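Local coordinates for solute-binding periplasmic protein of iron/siderophore ABC transporter (Yersinia pestis, PDB 6B2Y), which probably binds an iron chelate or siderophore in the periplasm and delivers it to its ABC transporter for iron uptake, at residues Ala342-Ala347 with Ala356-Lys361; Pro289-Gly294 with Gln303-Lys308; Leu65-Ser70 with Trp330-Asn335; Thr42-Arg47 with Leu169-Pro174; Lys313-Asn316 with Ala320-Thr323. One frame throughout, in Å; residues are numbered along the deposited sequence.

Contact 1. Residues Ala342-Ala347 with Ala356-Lys361; sequences AIQSFA and ADLDPK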
# COMPACT_ATOMS: atom_id res chain seq x y z
N ALA A 342 -2.50 -4.15 7.18
CA ALA A 342 -1.26 -4.92 7.28
C ALA A 342 -0.69 -4.86 8.69
O ALA A 342 -0.17 -5.86 9.20
CB ALA A 342 -0.24 -4.40 6.26
N ILE A 343 -0.77 -3.70 9.34
CA ILE A 343 -0.26 -3.60 10.71
C ILE A 343 -0.98 -4.58 11.62
O ILE A 343 -0.35 -5.30 12.42
CB ILE A 343 -0.38 -2.16 11.21
CG1 ILE A 343 0.54 -1.24 10.41
CG2 ILE A 343 -0.06 -2.10 12.70
CD1 ILE A 343 0.18 0.24 10.63
N GLN A 344 -2.31 -4.65 11.49
CA GLN A 344 -3.10 -5.55 12.33
C GLN A 344 -2.82 -7.01 11.99
O GLN A 344 -2.72 -7.85 12.89
CB GLN A 344 -4.59 -5.25 12.18
CG GLN A 344 -5.05 -3.96 12.84
CD GLN A 344 -6.55 -3.82 12.82
OE1 GLN A 344 -7.25 -4.59 12.15
NE2 GLN A 344 -7.06 -2.86 13.55
N SER A 345 -2.68 -7.32 10.70
CA SER A 345 -2.39 -8.70 10.31
C SER A 345 -1.02 -9.14 10.83
O SER A 345 -0.87 -10.25 11.35
CB SER A 345 -2.45 -8.85 8.79
OG SER A 345 -3.79 -8.83 8.33
N PHE A 346 -0.00 -8.27 10.70
CA PHE A 346 1.31 -8.60 11.24
C PHE A 346 1.23 -8.90 12.73
O PHE A 346 1.78 -9.90 13.21
CB PHE A 346 2.30 -7.45 11.02
CG PHE A 346 2.77 -7.30 9.60
CD1 PHE A 346 2.10 -7.95 8.56
CD2 PHE A 346 3.84 -6.49 9.30
CE1 PHE A 346 2.52 -7.80 7.25
CE2 PHE A 346 4.27 -6.32 7.99
CZ PHE A 346 3.60 -7.00 6.96
N ALA A 347 0.57 -8.02 13.48
CA ALA A 347 0.50 -8.17 14.93
C ALA A 347 -0.17 -9.47 15.32
O ALA A 347 0.29 -10.18 16.22
CB ALA A 347 -0.25 -6.99 15.54
N ALA A 356 -6.21 -12.52 19.90
CA ALA A 356 -7.30 -13.43 19.54
C ALA A 356 -8.59 -12.67 19.27
O ALA A 356 -9.39 -13.08 18.41
CB ALA A 356 -7.50 -14.47 20.63
N ASP A 357 -8.82 -11.56 19.96
CA ASP A 357 -10.02 -10.76 19.79
C ASP A 357 -9.95 -9.81 18.60
O ASP A 357 -10.96 -9.17 18.28
CB ASP A 357 -10.29 -9.97 21.07
CG ASP A 357 -9.10 -9.09 21.49
OD1 ASP A 357 -9.30 -7.87 21.66
OD2 ASP A 357 -7.97 -9.63 21.63
N LEU A 358 -8.80 -9.70 17.94
CA LEU A 358 -8.60 -8.75 16.85
C LEU A 358 -8.83 -9.46 15.52
O LEU A 358 -8.22 -10.49 15.25
CB LEU A 358 -7.19 -8.16 16.91
CG LEU A 358 -6.76 -7.20 15.79
CD1 LEU A 358 -7.63 -5.98 15.84
CD2 LEU A 358 -5.29 -6.83 15.92
N ASP A 359 -9.68 -8.88 14.68
CA ASP A 359 -10.05 -9.46 13.39
C ASP A 359 -9.84 -8.43 12.28
O ASP A 359 -10.72 -7.59 12.03
CB ASP A 359 -11.51 -9.92 13.41
CG ASP A 359 -11.95 -10.53 12.09
OD1 ASP A 359 -11.14 -10.59 11.13
OD2 ASP A 359 -13.12 -10.98 12.02
N PRO A 360 -8.69 -8.49 11.59
CA PRO A 360 -8.47 -7.57 10.46
C PRO A 360 -9.56 -7.63 9.40
O PRO A 360 -9.80 -6.62 8.73
CB PRO A 360 -7.13 -8.04 9.89
CG PRO A 360 -6.44 -8.68 11.05
CD PRO A 360 -7.51 -9.31 11.88
N LYS A 361 -10.22 -8.78 9.23
CA LYS A 361 -11.30 -8.85 8.25
C LYS A 361 -12.45 -7.93 8.63
O LYS A 361 -13.04 -7.27 7.77
CB LYS A 361 -11.78 -10.30 8.09
CG LYS A 361 -10.77 -11.20 7.38
CD LYS A 361 -10.92 -12.66 7.79
CE LYS A 361 -10.51 -13.59 6.66
NZ LYS A 361 -11.67 -14.28 6.03
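Q344, P360 and L358 carry this contact, which packs helix 340-350 against the loop that opens helix 360-371. The Q344 chain runs extended beyond CG, and the L358 chain meets it nearly perpendicular. L358 CD1 sits against the amide, 3.9 Å from Q344 CD, and L358 CD2 reaches the Q344 CB end at 4.1 Å. With CG opposite the backbone N (chi1 177°), the L358 branch is carried toward Q344. P360 covers the helix surface between two polar residues. Its CA lies 3.6 Å from Q344 OE1, and its CB lies 3.8 Å from S345 OG.

No hydrogen bond crosses between the two segments. The buried polar ends find partners elsewhere: Q344 OE1 pairs with T363 OG1, Q344 NE2 with N199 O, and S345 OG with L341 O one turn back. D359 N-caps helix 360-371, with OD1 accepting a weak bond from K361 N. P360 therefore opens the helix while its ring faces helix 340-350. W381 of strand 381-383 touches both S345 and P360.

Across the segments the contact is van der Waals packing. The Q344 amide ties it to helices 360-371 and 186-207, which fixes the rotation of the amide.

Contact 2. Residues Pro289-Gly294 with Gln303-Lys308; sequences PGVVLG and QASLQK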
# COMPACT_ATOMS: atom_id res chain seq x y z
N PRO A 289 5.80 -15.30 -11.90
CA PRO A 289 5.82 -15.84 -10.53
C PRO A 289 5.52 -14.76 -9.50
O PRO A 289 5.63 -13.56 -9.76
CB PRO A 289 7.25 -16.38 -10.39
CG PRO A 289 8.06 -15.56 -11.35
CD PRO A 289 7.14 -15.26 -12.51
N GLY A 290 5.12 -15.21 -8.32
CA GLY A 290 4.78 -14.31 -7.23
C GLY A 290 3.56 -14.77 -6.45
O GLY A 290 2.79 -15.63 -6.89
N VAL A 291 3.38 -14.17 -5.28
CA VAL A 291 2.24 -14.48 -4.44
C VAL A 291 0.97 -13.88 -5.05
O VAL A 291 0.97 -12.74 -5.52
CB VAL A 291 2.48 -13.95 -3.01
CG1 VAL A 291 1.28 -14.22 -2.13
CG2 VAL A 291 3.74 -14.57 -2.41
N VAL A 292 -0.11 -14.66 -5.03
CA VAL A 292 -1.38 -14.30 -5.66
C VAL A 292 -2.33 -13.80 -4.57
O VAL A 292 -2.75 -14.56 -3.70
CB VAL A 292 -1.97 -15.50 -6.42
CG1 VAL A 292 -3.39 -15.19 -6.85
CG2 VAL A 292 -1.10 -15.81 -7.61
N LEU A 293 -2.65 -12.50 -4.62
CA LEU A 293 -3.51 -11.84 -3.64
C LEU A 293 -4.21 -10.68 -4.32
O LEU A 293 -3.69 -10.11 -5.28
CB LEU A 293 -2.71 -11.32 -2.43
CG LEU A 293 -1.97 -12.34 -1.58
CD1 LEU A 293 -0.86 -11.66 -0.77
CD2 LEU A 293 -2.94 -13.06 -0.68
N GLY A 294 -5.40 -10.31 -3.80
CA GLY A 294 -6.12 -9.15 -4.29
C GLY A 294 -7.63 -9.38 -4.33
O GLY A 294 -8.15 -10.37 -3.83
N GLN A 303 -3.46 -19.40 -0.84
CA GLN A 303 -2.73 -20.46 -0.14
C GLN A 303 -1.86 -21.25 -1.09
O GLN A 303 -0.72 -21.58 -0.76
CB GLN A 303 -3.72 -21.38 0.57
CG GLN A 303 -3.07 -22.40 1.47
CD GLN A 303 -2.25 -21.74 2.55
OE1 GLN A 303 -1.02 -21.84 2.56
NE2 GLN A 303 -2.93 -21.05 3.46
N ALA A 304 -2.38 -21.58 -2.28
CA ALA A 304 -1.61 -22.38 -3.24
C ALA A 304 -0.42 -21.62 -3.82
O ALA A 304 0.65 -22.20 -4.03
CB ALA A 304 -2.52 -22.84 -4.36
N SER A 305 -0.55 -20.30 -3.98
CA SER A 305 0.58 -19.52 -4.48
C SER A 305 1.66 -19.31 -3.41
O SER A 305 2.84 -19.25 -3.74
CB SER A 305 0.10 -18.17 -5.00
OG SER A 305 -0.16 -17.27 -3.94
N LEU A 306 1.26 -19.20 -2.13
CA LEU A 306 2.25 -19.03 -1.07
C LEU A 306 3.11 -20.28 -0.91
O LEU A 306 4.34 -20.20 -0.83
CB LEU A 306 1.54 -18.70 0.25
CG LEU A 306 2.45 -18.55 1.48
CD1 LEU A 306 3.54 -17.52 1.20
CD2 LEU A 306 1.67 -18.20 2.73
N GLN A 307 2.46 -21.46 -0.90
CA GLN A 307 3.18 -22.74 -0.86
C GLN A 307 4.23 -22.82 -1.96
O GLN A 307 5.35 -23.29 -1.72
CB GLN A 307 2.18 -23.90 -0.99
CG GLN A 307 1.28 -24.09 0.21
CD GLN A 307 2.06 -24.16 1.51
OE1 GLN A 307 3.17 -24.69 1.54
NE2 GLN A 307 1.50 -23.60 2.57
N LYS A 308 3.91 -22.36 -3.17
CA LYS A 308 4.91 -22.41 -4.23
C LYS A 308 6.06 -21.44 -3.95
O LYS A 308 7.23 -21.78 -4.18
CB LYS A 308 4.28 -22.10 -5.59
CG LYS A 308 5.30 -21.72 -6.66
CD LYS A 308 4.92 -22.25 -8.04
CE LYS A 308 3.42 -22.15 -8.29
NZ LYS A 308 3.08 -22.50 -9.71
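The flat peptide group between V291 and V292 sends its N-H to S305 OG on helix 299-310. No aromatic ring takes part. V292 N lies 2.8 Å from S305 OG, and the bond is nearly straight, with an N-H...O angle of 169°. Two side-chain amides pair within the helix. Q307 NE2 donates to Q303 OE1 at 3.1 Å, and this partner lies close to the Q307 amide plane.

S305 buries the most surface here. Its OG stands between the backbone N and the carbonyl carbon (chi1 77°). From there it meets the loop and also bonds to A302 O in its own helix. A carbonyl can only accept, so the serine proton goes to A302 O and the hydroxyl oxygen accepts the V292 N-H. One OG thus acts as donor and acceptor together.

The valines close round this bond. V292 CB is 3.5 Å from S305 OG, and V292 CG2 is 3.7 Å from S305 CB. V291 CG1 comes to 3.8 Å from S305 OG. V291 also packs on I309 and on A328 of strand 326-330, while its backbone bonds to K282.

The loop follows strand 275-280 and leads into helix 299-310, part of the beta-alpha-beta connection from that strand to its parallel neighbour 326-330. The S305 hydroxyl gives the one hydrogen bond between the two segments, and packing of V291 and L293 on the helix adds to it. The valine methyls beside it probably shield the bond from water.

Contact 3. Residues Leu65-Ser70 with Trp330-Asn335; sequences LFYAVS and WHNYYN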
# COMPACT_ATOMS: atom_id res chain seq x y z
N LEU A 65 -2.31 6.19 -6.08
CA LEU A 65 -2.81 7.21 -5.17
C LEU A 65 -4.33 7.24 -5.15
O LEU A 65 -4.93 7.89 -4.29
CB LEU A 65 -2.23 8.58 -5.53
CG LEU A 65 -0.76 8.68 -5.13
CD1 LEU A 65 -0.09 9.95 -5.64
CD2 LEU A 65 -0.60 8.53 -3.60
N PHE A 66 -4.98 6.54 -6.09
CA PHE A 66 -6.42 6.40 -6.03
C PHE A 66 -6.88 5.80 -4.70
O PHE A 66 -7.95 6.16 -4.21
CB PHE A 66 -6.90 5.53 -7.19
CG PHE A 66 -8.36 5.16 -7.11
CD1 PHE A 66 -9.33 6.13 -7.22
CD2 PHE A 66 -8.74 3.84 -6.90
CE1 PHE A 66 -10.67 5.80 -7.14
CE2 PHE A 66 -10.08 3.51 -6.81
CZ PHE A 66 -11.04 4.49 -6.93
N TYR A 67 -6.09 4.90 -4.10
CA TYR A 67 -6.51 4.35 -2.81
C TYR A 67 -6.74 5.47 -1.81
O TYR A 67 -7.76 5.49 -1.11
CB TYR A 67 -5.47 3.38 -2.26
CG TYR A 67 -5.06 2.24 -3.15
CD1 TYR A 67 -6.01 1.47 -3.85
CD2 TYR A 67 -3.72 1.91 -3.29
CE1 TYR A 67 -5.60 0.42 -4.66
CE2 TYR A 67 -3.31 0.87 -4.10
CZ TYR A 67 -4.26 0.13 -4.79
OH TYR A 67 -3.82 -0.90 -5.58
N ALA A 68 -5.81 6.42 -1.74
CA ALA A 68 -5.95 7.50 -0.76
C ALA A 68 -7.12 8.40 -1.11
O ALA A 68 -7.90 8.79 -0.23
CB ALA A 68 -4.64 8.30 -0.68
N VAL A 69 -7.28 8.72 -2.39
CA VAL A 69 -8.35 9.61 -2.81
C VAL A 69 -9.71 8.95 -2.60
O VAL A 69 -10.68 9.63 -2.22
CB VAL A 69 -8.12 10.05 -4.27
CG1 VAL A 69 -9.36 10.75 -4.86
CG2 VAL A 69 -6.92 10.96 -4.33
N SER A 70 -9.80 7.63 -2.79
CA SER A 70 -11.07 6.92 -2.60
C SER A 70 -11.64 7.11 -1.20
O SER A 70 -12.87 7.09 -1.03
CB SER A 70 -10.89 5.43 -2.89
OG SER A 70 -10.21 4.76 -1.83
N TRP A 330 -0.61 -8.52 1.07
CA TRP A 330 -0.82 -7.81 -0.20
C TRP A 330 0.19 -6.69 -0.37
O TRP A 330 0.34 -5.83 0.50
CB TRP A 330 -2.24 -7.25 -0.23
CG TRP A 330 -2.74 -6.70 -1.54
CD1 TRP A 330 -2.83 -7.36 -2.74
CD2 TRP A 330 -3.31 -5.40 -1.76
NE1 TRP A 330 -3.40 -6.54 -3.70
CE2 TRP A 330 -3.71 -5.34 -3.12
CE3 TRP A 330 -3.53 -4.29 -0.93
CZ2 TRP A 330 -4.29 -4.20 -3.67
CZ3 TRP A 330 -4.11 -3.15 -1.48
CH2 TRP A 330 -4.48 -3.12 -2.84
N HIS A 331 0.89 -6.69 -1.51
CA HIS A 331 2.03 -5.80 -1.66
C HIS A 331 1.62 -4.34 -1.68
O HIS A 331 2.36 -3.48 -1.18
CB HIS A 331 2.81 -6.12 -2.92
CG HIS A 331 3.96 -5.19 -3.12
ND1 HIS A 331 5.09 -5.23 -2.33
CD2 HIS A 331 4.14 -4.17 -3.99
CE1 HIS A 331 5.91 -4.27 -2.70
NE2 HIS A 331 5.37 -3.62 -3.72
N ASN A 332 0.44 -4.03 -2.23
CA ASN A 332 0.08 -2.62 -2.38
C ASN A 332 -0.15 -1.92 -1.06
O ASN A 332 -0.22 -0.68 -1.06
CB ASN A 332 -1.14 -2.50 -3.28
CG ASN A 332 -0.82 -2.80 -4.73
OD1 ASN A 332 0.20 -2.34 -5.26
ND2 ASN A 332 -1.67 -3.60 -5.38
N TYR A 333 -0.24 -2.64 0.07
CA TYR A 333 -0.20 -1.97 1.36
C TYR A 333 1.14 -1.26 1.59
O TYR A 333 1.27 -0.50 2.56
CB TYR A 333 -0.48 -2.96 2.51
CG TYR A 333 -1.91 -3.50 2.55
CD1 TYR A 333 -3.01 -2.66 2.39
CD2 TYR A 333 -2.15 -4.86 2.75
CE1 TYR A 333 -4.31 -3.18 2.43
CE2 TYR A 333 -3.43 -5.37 2.78
CZ TYR A 333 -4.51 -4.54 2.61
OH TYR A 333 -5.78 -5.08 2.65
N TYR A 334 2.15 -1.49 0.73
CA TYR A 334 3.42 -0.79 0.89
C TYR A 334 3.33 0.67 0.48
O TYR A 334 4.28 1.43 0.72
CB TYR A 334 4.51 -1.53 0.09
CG TYR A 334 4.64 -1.13 -1.36
CD1 TYR A 334 5.87 -0.74 -1.88
CD2 TYR A 334 3.54 -1.14 -2.21
CE1 TYR A 334 5.99 -0.35 -3.21
CE2 TYR A 334 3.66 -0.77 -3.52
CZ TYR A 334 4.88 -0.38 -4.02
OH TYR A 334 5.00 -0.01 -5.34
N ASN A 335 2.21 1.10 -0.10
CA ASN A 335 2.03 2.50 -0.50
C ASN A 335 0.53 2.82 -0.52
O ASN A 335 -0.04 3.19 -1.54
CB ASN A 335 2.66 2.76 -1.87
CG ASN A 335 2.77 4.23 -2.17
OD1 ASN A 335 2.63 5.06 -1.28
ND2 ASN A 335 3.03 4.56 -3.44
O HOH W 1 -2.63 5.30 -2.16
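Y67 meets both W330 and N332, and its backbone O takes the shortest sound polar bond here, 2.7 Å from S70 OG within the same helix. That bond belongs to helix 66-70. The contact proper is made by the Y67 ring and hydroxyl.

W330 turns its edge to the face of Y67 in an offset edge-to-face pair. The centroid of the Y67 ring and that of the W330 six-membered ring are 5.7 Å apart, and the planes stand at 62°. W330 CH2 does the touching, 3.6 Å from Y67 OH and next to CZ. W330 CG lies opposite its backbone N (chi1 -170°), which carries the indole across to the tyrosine. N332 CB covers one face of W330, and the Y333 ring has W330 CE3 over its centre.

Y67 OH lies 3.5 Å from N332 ND2, but the angle is poor and the pair is not a hydrogen bond. At the edge of the Y67 ring lies N335 O, 4.3 Å from Y67 CD2. A water makes weak links to A68 N and N335 O.

Helix 66-70 belongs with the parallel sheet. W330 ends strand 326-330 of the mixed sheet, and the rest of its segment follows. This is consistent with a contact between the two lobes of a periplasmic binding protein, made by aromatic packing and a weak water bridge. A sodium ion lies about 5 Å from the Y67 side chain. Y67 OH is held by D92 OD2 and N332 OD1 by R64 NH1, so residues outside the two segments probably set how these groups are turned.

Contact 4. Residues Thr42-Arg47 with Leu169-Pro174; sequences TDMAGR and LKNTLP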
# COMPACT_ATOMS: atom_id res chain seq x y z
N THR A 42 0.84 23.20 2.80
CA THR A 42 2.22 22.75 2.90
C THR A 42 2.20 21.24 2.68
O THR A 42 1.53 20.52 3.43
CB THR A 42 2.85 23.09 4.25
OG1 THR A 42 2.79 24.51 4.47
CG2 THR A 42 4.31 22.63 4.28
N ASP A 43 2.91 20.76 1.67
CA ASP A 43 2.77 19.34 1.34
C ASP A 43 3.84 18.50 2.05
O ASP A 43 4.60 18.99 2.89
CB ASP A 43 2.75 19.13 -0.18
CG ASP A 43 4.13 19.26 -0.84
OD1 ASP A 43 5.13 19.48 -0.15
OD2 ASP A 43 4.18 19.15 -2.09
N MET A 44 3.88 17.20 1.74
CA MET A 44 4.76 16.31 2.49
C MET A 44 6.22 16.49 2.11
O MET A 44 7.10 15.98 2.81
CB MET A 44 4.34 14.84 2.30
CG MET A 44 2.96 14.57 2.86
SD MET A 44 2.84 15.04 4.60
CE MET A 44 4.09 13.97 5.28
N ALA A 45 6.50 17.22 1.03
CA ALA A 45 7.86 17.63 0.70
C ALA A 45 8.24 18.96 1.35
O ALA A 45 9.39 19.40 1.22
CB ALA A 45 8.01 17.73 -0.82
N GLY A 46 7.32 19.59 2.07
CA GLY A 46 7.55 20.90 2.65
C GLY A 46 7.36 22.04 1.69
O GLY A 46 7.67 23.19 2.05
N ARG A 47 6.89 21.77 0.48
CA ARG A 47 6.58 22.84 -0.47
C ARG A 47 5.29 23.54 -0.09
O ARG A 47 4.37 22.94 0.48
CB ARG A 47 6.45 22.27 -1.88
CG ARG A 47 7.71 21.52 -2.34
CD ARG A 47 7.42 20.52 -3.46
NE ARG A 47 6.94 21.14 -4.70
CZ ARG A 47 5.67 21.16 -5.08
NH1 ARG A 47 4.72 20.61 -4.32
NH2 ARG A 47 5.33 21.73 -6.23
N LEU A 169 4.74 5.20 9.05
CA LEU A 169 4.47 5.48 10.46
C LEU A 169 4.28 6.97 10.70
O LEU A 169 3.31 7.39 11.36
CB LEU A 169 5.60 4.93 11.33
CG LEU A 169 5.56 5.46 12.77
CD1 LEU A 169 4.75 4.52 13.64
CD2 LEU A 169 6.95 5.68 13.36
N LYS A 170 5.20 7.80 10.18
CA LYS A 170 5.15 9.24 10.43
C LYS A 170 4.20 9.98 9.50
O LYS A 170 3.64 11.00 9.89
CB LYS A 170 6.56 9.84 10.28
CG LYS A 170 7.54 9.33 11.31
CD LYS A 170 8.84 10.08 11.23
CE LYS A 170 9.77 9.45 10.22
NZ LYS A 170 11.14 10.04 10.33
N ASN A 171 3.98 9.46 8.28
CA ASN A 171 3.46 10.29 7.19
C ASN A 171 2.08 9.88 6.69
O ASN A 171 1.47 10.63 5.89
CB ASN A 171 4.43 10.26 6.00
CG ASN A 171 5.73 11.03 6.28
OD1 ASN A 171 5.84 11.76 7.27
ND2 ASN A 171 6.71 10.86 5.40
N THR A 172 1.56 8.73 7.10
CA THR A 172 0.26 8.30 6.58
C THR A 172 -0.83 9.28 6.98
O THR A 172 -1.63 9.72 6.14
CB THR A 172 -0.09 6.90 7.08
OG1 THR A 172 0.85 5.96 6.57
CG2 THR A 172 -1.50 6.51 6.58
N LEU A 173 -0.89 9.64 8.28
CA LEU A 173 -1.94 10.54 8.75
C LEU A 173 -1.73 11.97 8.29
O LEU A 173 -2.70 12.60 7.82
CB LEU A 173 -2.07 10.43 10.28
CG LEU A 173 -2.46 9.02 10.71
CD1 LEU A 173 -2.62 8.97 12.23
CD2 LEU A 173 -3.77 8.62 10.00
N PRO A 174 -0.53 12.55 8.38
CA PRO A 174 -0.32 13.86 7.73
C PRO A 174 -0.71 13.86 6.27
O PRO A 174 -1.28 14.84 5.80
CB PRO A 174 1.18 14.10 7.93
CG PRO A 174 1.50 13.44 9.22
CD PRO A 174 0.66 12.14 9.16
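M44 reaches from a turn onto the first part of helix 168-182, where it touches N171 and P174. Its CE lies against the N171 amide, 3.5 Å from N171 OD1 and 3.8 Å from N171 CB. Its SD meets the proline ring, 3.8 Å from P174 CB. The methionine bends twice, at chi2 (-55°) and chi3 (-61°), and this sets CE between the two helix residues. M44 and N171 run antiparallel alongside one another. M44 also packs on S175 and L178 further along the same helix.

The second shell steadies N171 and the turn. N171 ND2 bonds to D163 OD2, which steadies the amide that CE touches. P174 sits where the helix kinks: the N atoms of L173 and P174 make no bond to the turn before, and a proline N has no hydrogen to give. On the other side, M44 follows D43 in a type I beta turn from D43 to G46, between strands 40-42 and 48-50. A backbone bond to F161 also places M44. D43 OD1 accepts R47 N at 3.0 Å and, weakly, A45 N. D43 OD2 forms a salt bridge with R47 NH1 at 2.7 Å and also takes F161 N. R47 NH2 bridges on to E153.

The contact thus ties the N-terminal turn to helix 168-182, beside strand 159-162 at the edge of the parallel sheet. No hydrogen bond crosses it. Grip comes from a thioether on a proline ring and an amide, while D43 holds the turn through backbone N-H groups and its salt bridge with R47 probably adds to this.

Contact 5. Residues Lys313-Asn316 with Ala320-Thr323; sequences KGIN and AVNT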
# COMPACT_ATOMS: atom_id res chain seq x y z
N LYS A 313 14.38 -22.29 -3.85
CA LYS A 313 15.68 -22.64 -3.28
C LYS A 313 16.12 -21.58 -2.28
O LYS A 313 15.78 -20.40 -2.41
CB LYS A 313 16.73 -22.79 -4.38
CG LYS A 313 16.37 -23.82 -5.44
CD LYS A 313 17.57 -24.17 -6.32
CE LYS A 313 18.04 -25.62 -6.11
NZ LYS A 313 18.44 -25.95 -4.70
N GLY A 314 16.90 -22.01 -1.29
CA GLY A 314 17.40 -21.11 -0.26
C GLY A 314 16.35 -20.79 0.78
O GLY A 314 16.51 -21.11 1.96
N ILE A 315 15.26 -20.17 0.32
CA ILE A 315 14.12 -19.87 1.19
C ILE A 315 13.61 -21.13 1.88
O ILE A 315 13.23 -21.09 3.06
CB ILE A 315 13.01 -19.18 0.36
CG1 ILE A 315 13.55 -17.90 -0.28
CG2 ILE A 315 11.76 -18.94 1.20
CD1 ILE A 315 13.83 -16.76 0.69
N ASN A 316 13.57 -22.27 1.17
CA ASN A 316 12.96 -23.46 1.76
C ASN A 316 13.85 -24.13 2.82
O ASN A 316 13.45 -25.15 3.37
CB ASN A 316 12.57 -24.47 0.67
CG ASN A 316 13.75 -24.97 -0.14
OD1 ASN A 316 14.91 -24.76 0.21
ND2 ASN A 316 13.45 -25.64 -1.26
N ALA A 320 11.81 -20.69 9.66
CA ALA A 320 10.51 -20.04 9.63
C ALA A 320 9.60 -20.67 8.58
O ALA A 320 8.38 -20.74 8.78
CB ALA A 320 10.67 -18.54 9.34
N VAL A 321 10.18 -21.14 7.48
CA VAL A 321 9.39 -21.72 6.40
C VAL A 321 8.86 -23.10 6.80
O VAL A 321 7.73 -23.47 6.46
CB VAL A 321 10.24 -21.77 5.12
CG1 VAL A 321 9.67 -22.79 4.12
CG2 VAL A 321 10.34 -20.38 4.50
N ASN A 322 9.65 -23.87 7.55
CA ASN A 322 9.37 -25.27 7.81
C ASN A 322 8.71 -25.53 9.15
O ASN A 322 8.27 -26.66 9.40
CB ASN A 322 10.67 -26.08 7.72
CG ASN A 322 11.26 -26.08 6.33
OD1 ASN A 322 10.57 -26.42 5.36
ND2 ASN A 322 12.53 -25.72 6.21
N THR A 323 8.60 -24.53 10.02
CA THR A 323 8.05 -24.72 11.35
C THR A 323 6.72 -24.00 11.55
O THR A 323 6.25 -23.87 12.69
CB THR A 323 9.06 -24.27 12.41
OG1 THR A 323 9.48 -22.93 12.12
CG2 THR A 323 10.27 -25.18 12.40
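This is a local contact between a short 3-10 turn and the helix that soon follows it, helix 319-322, far from the centre of the chain. I315 and V321 meet through their beta-branch CG2 methyls, with the two side chains roughly perpendicular. I315 CG2 is 3.9 Å from V321 CG2. The same V321 methyl comes within 3.3 Å of I315 O, because it is placed opposite the carbonyl carbon and beside the backbone N. V321 CG1 lies 4.1 Å from N316 CA.

Both pieces belong to the connection between parallel strands 275-280 and 326-330 of the mixed sheet, a beta-alpha-beta crossover that also holds helix 299-310.

One polar bond crosses the contact. N322 ND2 donates to N316 O over 3.0 Å, with an N-H...O angle of 161°. The donor stands above the carbonyl plane of N316, 44° out of it, but N316 O lies near the plane of the N322 amide. Outside partners extend the arrangement: G314 O pairs with T317 OG1, and A320 O with S326 OG at the start of the next strand. T323 leaves the helical path, and its OG1 turns back to S319 O.

Overall arrangement
Along the chain the segments of contacts 3 and 4 alternate, contact 4 closing first. Contacts 2 and 5 fall within the long stretch between the two segments of contact 3. Contact 1 opens last. The centre of contact 3 lies about 4 Å from the chain centre. It touches contact 1 through A342 and Y333, and contact 2 through W330 with L293 and G294. Contacts 2 and 5 share the connection between strands 275-280 and 326-330, with centres 15 Å apart. Contacts 4 and 5 lie on opposite sides of the chain's centre, with centres 38 Å apart. Contact 3 is consistent with a place between the lobes of the parallel and mixed sheets.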